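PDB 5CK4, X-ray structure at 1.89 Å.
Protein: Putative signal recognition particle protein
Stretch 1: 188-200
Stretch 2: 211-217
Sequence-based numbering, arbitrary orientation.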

# COMPACT_ATOMS: atom_id res chain seq x y z
N TYR A 188 -4.44 7.50 -6.08
CA TYR A 188 -3.10 7.02 -5.72
C TYR A 188 -3.07 5.51 -5.63
O TYR A 188 -2.19 4.85 -6.20
N LEU A 189 -4.05 4.94 -4.93
CA LEU A 189 -4.13 3.48 -4.81
C LEU A 189 -4.27 2.83 -6.18
O LEU A 189 -3.66 1.78 -6.46
N TYR A 190 -5.08 3.43 -7.05
CA TYR A 190 -5.22 2.92 -8.41
C TYR A 190 -3.85 2.77 -9.08
O TYR A 190 -3.54 1.72 -9.63
N ASP A 191 -3.03 3.82 -9.01
CA ASP A 191 -1.70 3.80 -9.63
C ASP A 191 -0.78 2.77 -9.00
O ASP A 191 0.02 2.14 -9.69
N VAL A 192 -0.87 2.61 -7.69
CA VAL A 192 -0.06 1.62 -6.98
C VAL A 192 -0.37 0.21 -7.47
O VAL A 192 0.52 -0.54 -7.88
N LEU A 193 -1.65 -0.16 -7.42
CA LEU A 193 -2.08 -1.47 -7.89
C LEU A 193 -1.85 -1.68 -9.39
O LEU A 193 -1.46 -2.78 -9.82
N LEU A 194 -2.10 -0.66 -10.21
CA LEU A 194 -1.88 -0.82 -11.66
C LEU A 194 -0.40 -1.02 -11.95
O LEU A 194 -0.03 -1.77 -12.86
N SER A 195 0.45 -0.37 -11.18
CA SER A 195 1.90 -0.54 -11.35
C SER A 195 2.30 -1.99 -11.06
O SER A 195 3.06 -2.59 -11.82
N LEU A 196 1.77 -2.56 -9.98
CA LEU A 196 2.10 -3.95 -9.63
C LEU A 196 1.51 -4.91 -10.65
O LEU A 196 2.07 -5.97 -10.92
N GLN A 197 0.37 -4.52 -11.21
CA GLN A 197 -0.27 -5.32 -12.25
C GLN A 197 0.58 -5.34 -13.52
O GLN A 197 0.73 -6.39 -14.16
N LYS A 198 1.13 -4.19 -13.89
CA LYS A 198 1.98 -4.11 -15.09
C LYS A 198 3.26 -4.90 -14.87
O LYS A 198 3.79 -5.53 -15.80
N ARG A 199 3.76 -4.85 -13.64
CA ARG A 199 4.93 -5.64 -13.25
C ARG A 199 4.68 -7.14 -13.48
O ARG A 199 5.52 -7.83 -14.05
N PHE A 200 3.53 -7.63 -13.03
CA PHE A 200 3.17 -9.04 -13.21
C PHE A 200 3.15 -9.41 -14.69
O PHE A 200 3.54 -10.51 -15.08
N SER A 211 6.06 -12.33 -5.54
CA SER A 211 4.83 -11.67 -5.12
C SER A 211 5.13 -10.49 -4.22
O SER A 211 6.06 -10.52 -3.42
N ILE A 212 4.34 -9.43 -4.37
CA ILE A 212 4.39 -8.30 -3.48
C ILE A 212 2.96 -8.01 -3.02
O ILE A 212 2.21 -7.31 -3.70
N PRO A 213 2.55 -8.60 -1.88
CA PRO A 213 1.21 -8.33 -1.36
C PRO A 213 1.01 -6.88 -0.90
O PRO A 213 1.98 -6.19 -0.61
N VAL A 214 -0.24 -6.44 -0.81
CA VAL A 214 -0.53 -5.05 -0.46
C VAL A 214 -1.54 -5.03 0.68
O VAL A 214 -2.65 -5.56 0.55
N LEU A 215 -1.14 -4.43 1.79
CA LEU A 215 -2.04 -4.26 2.92
C LEU A 215 -2.58 -2.85 2.83
O LEU A 215 -1.81 -1.88 2.88
N ILE A 216 -3.89 -2.72 2.69
CA ILE A 216 -4.50 -1.40 2.78
C ILE A 216 -4.86 -1.15 4.25
O ILE A 216 -5.80 -1.73 4.79
N ALA A 217 -4.05 -0.31 4.89
CA ALA A 217 -4.17 -0.08 6.32
C ALA A 217 -5.06 1.13 6.59
O ALA A 217 -4.68 2.29 6.34

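The most unusual feature of this contact is an arginine at work in an otherwise apolar seam: the guanidinium of Arg-199 lies with one face over the tip of Ile-212, its CZ 3.4 Å from Ile-212 CD1. The flat face of a guanidinium is poorly hydrated and accepts a methyl group readily, while the nitrogens, which lie around its edge, remain free to bond in the plane. Here NE is hydrogen-bonded elsewhere in the structure, and NH1 and NH2 are hydrogen-bonded just outside one of the stretches. A chain with chi1, chi2 and chi3 all t carries the group out to this position.

No hydrogen bond crosses between the stretches; the side-chain contacts apart from the arginine are between apolar groups. The helix and the strand run nearly antiparallel, at 172°, so successive helical positions meet the other stretch in reverse order. Alternation in stretch 2 turns Ile-212, Val-214 and Ile-216 toward the helix, whereas Pro-213 points away.

Leu-196 touches two residues of stretch 2. It points toward that stretch in the m,t rotamer; its CD1 lies 3.5 Å from Val-214 CG2 and 4.2 Å from Ile-212 O, and its CD2 lies 4.2 Å from Ile-212 CD1. Val-214, with chi1 t, is short and branched at CB, a shape that suits a strand and offers a methyl close to the backbone. Leu-193 leaves its backbone sideways, but its m,t side chain brings CD2 to 4.1 Å from the same Val-214 CG2.

Farther along, Leu-189 (t,p) meets Ile-216 (m,t), with Leu-189 CD2 3.8 Å from Ile-216 CD1; two long aliphatic chains span a CA separation of 9.0 Å. Ile-212 shares the m,t conformation, which extends its CD1 to both Leu-196 and Arg-199. Ser-195 takes no part in the seam: Ser-195 OG donates to Asp-191 O at 2.8 Å, satisfying a hydroxyl within the helix itself.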

# COMPACT_ATOMS: atom_id res chain seq x y z
CB TYR A 188 -2.68 7.62 -4.38
CG TYR A 188 -1.20 7.51 -4.05
CD1 TYR A 188 -0.29 6.94 -4.94
CD2 TYR A 188 -0.73 7.98 -2.84
CE1 TYR A 188 1.06 6.84 -4.62
CE2 TYR A 188 0.61 7.89 -2.50
CZ TYR A 188 1.50 7.32 -3.40
OH TYR A 188 2.84 7.26 -3.06
CB LEU A 189 -5.31 3.10 -3.89
CG LEU A 189 -5.55 1.60 -3.71
CD1 LEU A 189 -4.32 0.91 -3.11
CD2 LEU A 189 -6.76 1.42 -2.81
CB TYR A 190 -6.13 3.84 -9.25
CG TYR A 190 -6.58 3.25 -10.60
CD1 TYR A 190 -5.74 3.25 -11.70
CD2 TYR A 190 -7.85 2.71 -10.75
CE1 TYR A 190 -6.15 2.71 -12.93
CE2 TYR A 190 -8.27 2.19 -11.97
CZ TYR A 190 -7.42 2.19 -13.05
OH TYR A 190 -7.84 1.66 -14.27
CB ASP A 191 -1.03 5.18 -9.56
CG ASP A 191 -1.68 6.20 -10.47
OD1 ASP A 191 -2.34 5.79 -11.44
OD2 ASP A 191 -1.53 7.41 -10.20
CB VAL A 192 -0.24 1.72 -5.44
CG1 VAL A 192 0.21 0.46 -4.74
CG2 VAL A 192 0.53 2.94 -4.89
CB LEU A 193 -3.56 -1.70 -7.52
CG LEU A 193 -3.85 -1.66 -6.01
CD1 LEU A 193 -5.31 -1.97 -5.73
CD2 LEU A 193 -2.96 -2.66 -5.28
CB LEU A 194 -2.40 0.40 -12.44
CG LEU A 194 -2.38 0.24 -13.96
CD1 LEU A 194 -3.32 -0.92 -14.40
CD2 LEU A 194 -2.74 1.54 -14.68
CB SER A 195 2.68 0.42 -10.45
OG SER A 195 2.50 1.76 -10.90
CB LEU A 196 1.56 -4.28 -8.23
CG LEU A 196 2.33 -3.59 -7.11
CD1 LEU A 196 1.63 -3.75 -5.77
CD2 LEU A 196 3.78 -4.11 -7.04
CB GLN A 197 -1.67 -4.80 -12.56
CG GLN A 197 -2.41 -5.57 -13.66
CD GLN A 197 -3.84 -5.08 -13.84
OE1 GLN A 197 -4.55 -4.84 -12.87
NE2 GLN A 197 -4.25 -4.90 -15.10
CB LYS A 198 2.33 -2.66 -15.42
CG LYS A 198 1.17 -1.84 -15.93
CD LYS A 198 1.61 -0.40 -16.17
CE LYS A 198 0.49 0.40 -16.77
NZ LYS A 198 0.97 1.69 -17.34
CB ARG A 199 5.28 -5.39 -11.79
CG ARG A 199 6.44 -6.22 -11.26
CD ARG A 199 6.69 -5.92 -9.78
NE ARG A 199 7.72 -6.79 -9.20
CZ ARG A 199 7.45 -7.83 -8.44
NH1 ARG A 199 6.19 -8.14 -8.16
NH2 ARG A 199 8.42 -8.57 -7.93
CB PHE A 200 1.80 -9.34 -12.59
CG PHE A 200 1.27 -10.71 -12.91
CD1 PHE A 200 1.64 -11.81 -12.14
CD2 PHE A 200 0.40 -10.91 -13.97
CE1 PHE A 200 1.15 -13.08 -12.42
CE2 PHE A 200 -0.09 -12.18 -14.26
CZ PHE A 200 0.29 -13.26 -13.48
CB SER A 211 3.91 -12.66 -4.40
OG SER A 211 3.31 -13.55 -5.32
CB ILE A 212 5.01 -7.06 -4.15
CG1 ILE A 212 6.42 -7.37 -4.64
CG2 ILE A 212 5.07 -5.88 -3.18
CD1 ILE A 212 7.05 -6.24 -5.44
CB PRO A 213 1.10 -9.27 -0.15
CG PRO A 213 2.52 -9.58 0.23
CD PRO A 213 3.28 -9.59 -1.07
CB VAL A 214 -1.12 -4.27 -1.66
CG1 VAL A 214 -1.48 -2.83 -1.26
CG2 VAL A 214 -0.13 -4.23 -2.82
CB LEU A 215 -1.28 -4.44 4.24
CG LEU A 215 -2.11 -4.19 5.50
CD1 LEU A 215 -3.25 -5.20 5.61
CD2 LEU A 215 -1.22 -4.26 6.74
CB ILE A 216 -5.72 -1.25 1.86
CG1 ILE A 216 -5.29 -1.45 0.41
CG2 ILE A 216 -6.36 0.14 2.06
CD1 ILE A 216 -6.42 -1.61 -0.58
CB ALA A 217 -2.78 0.11 6.93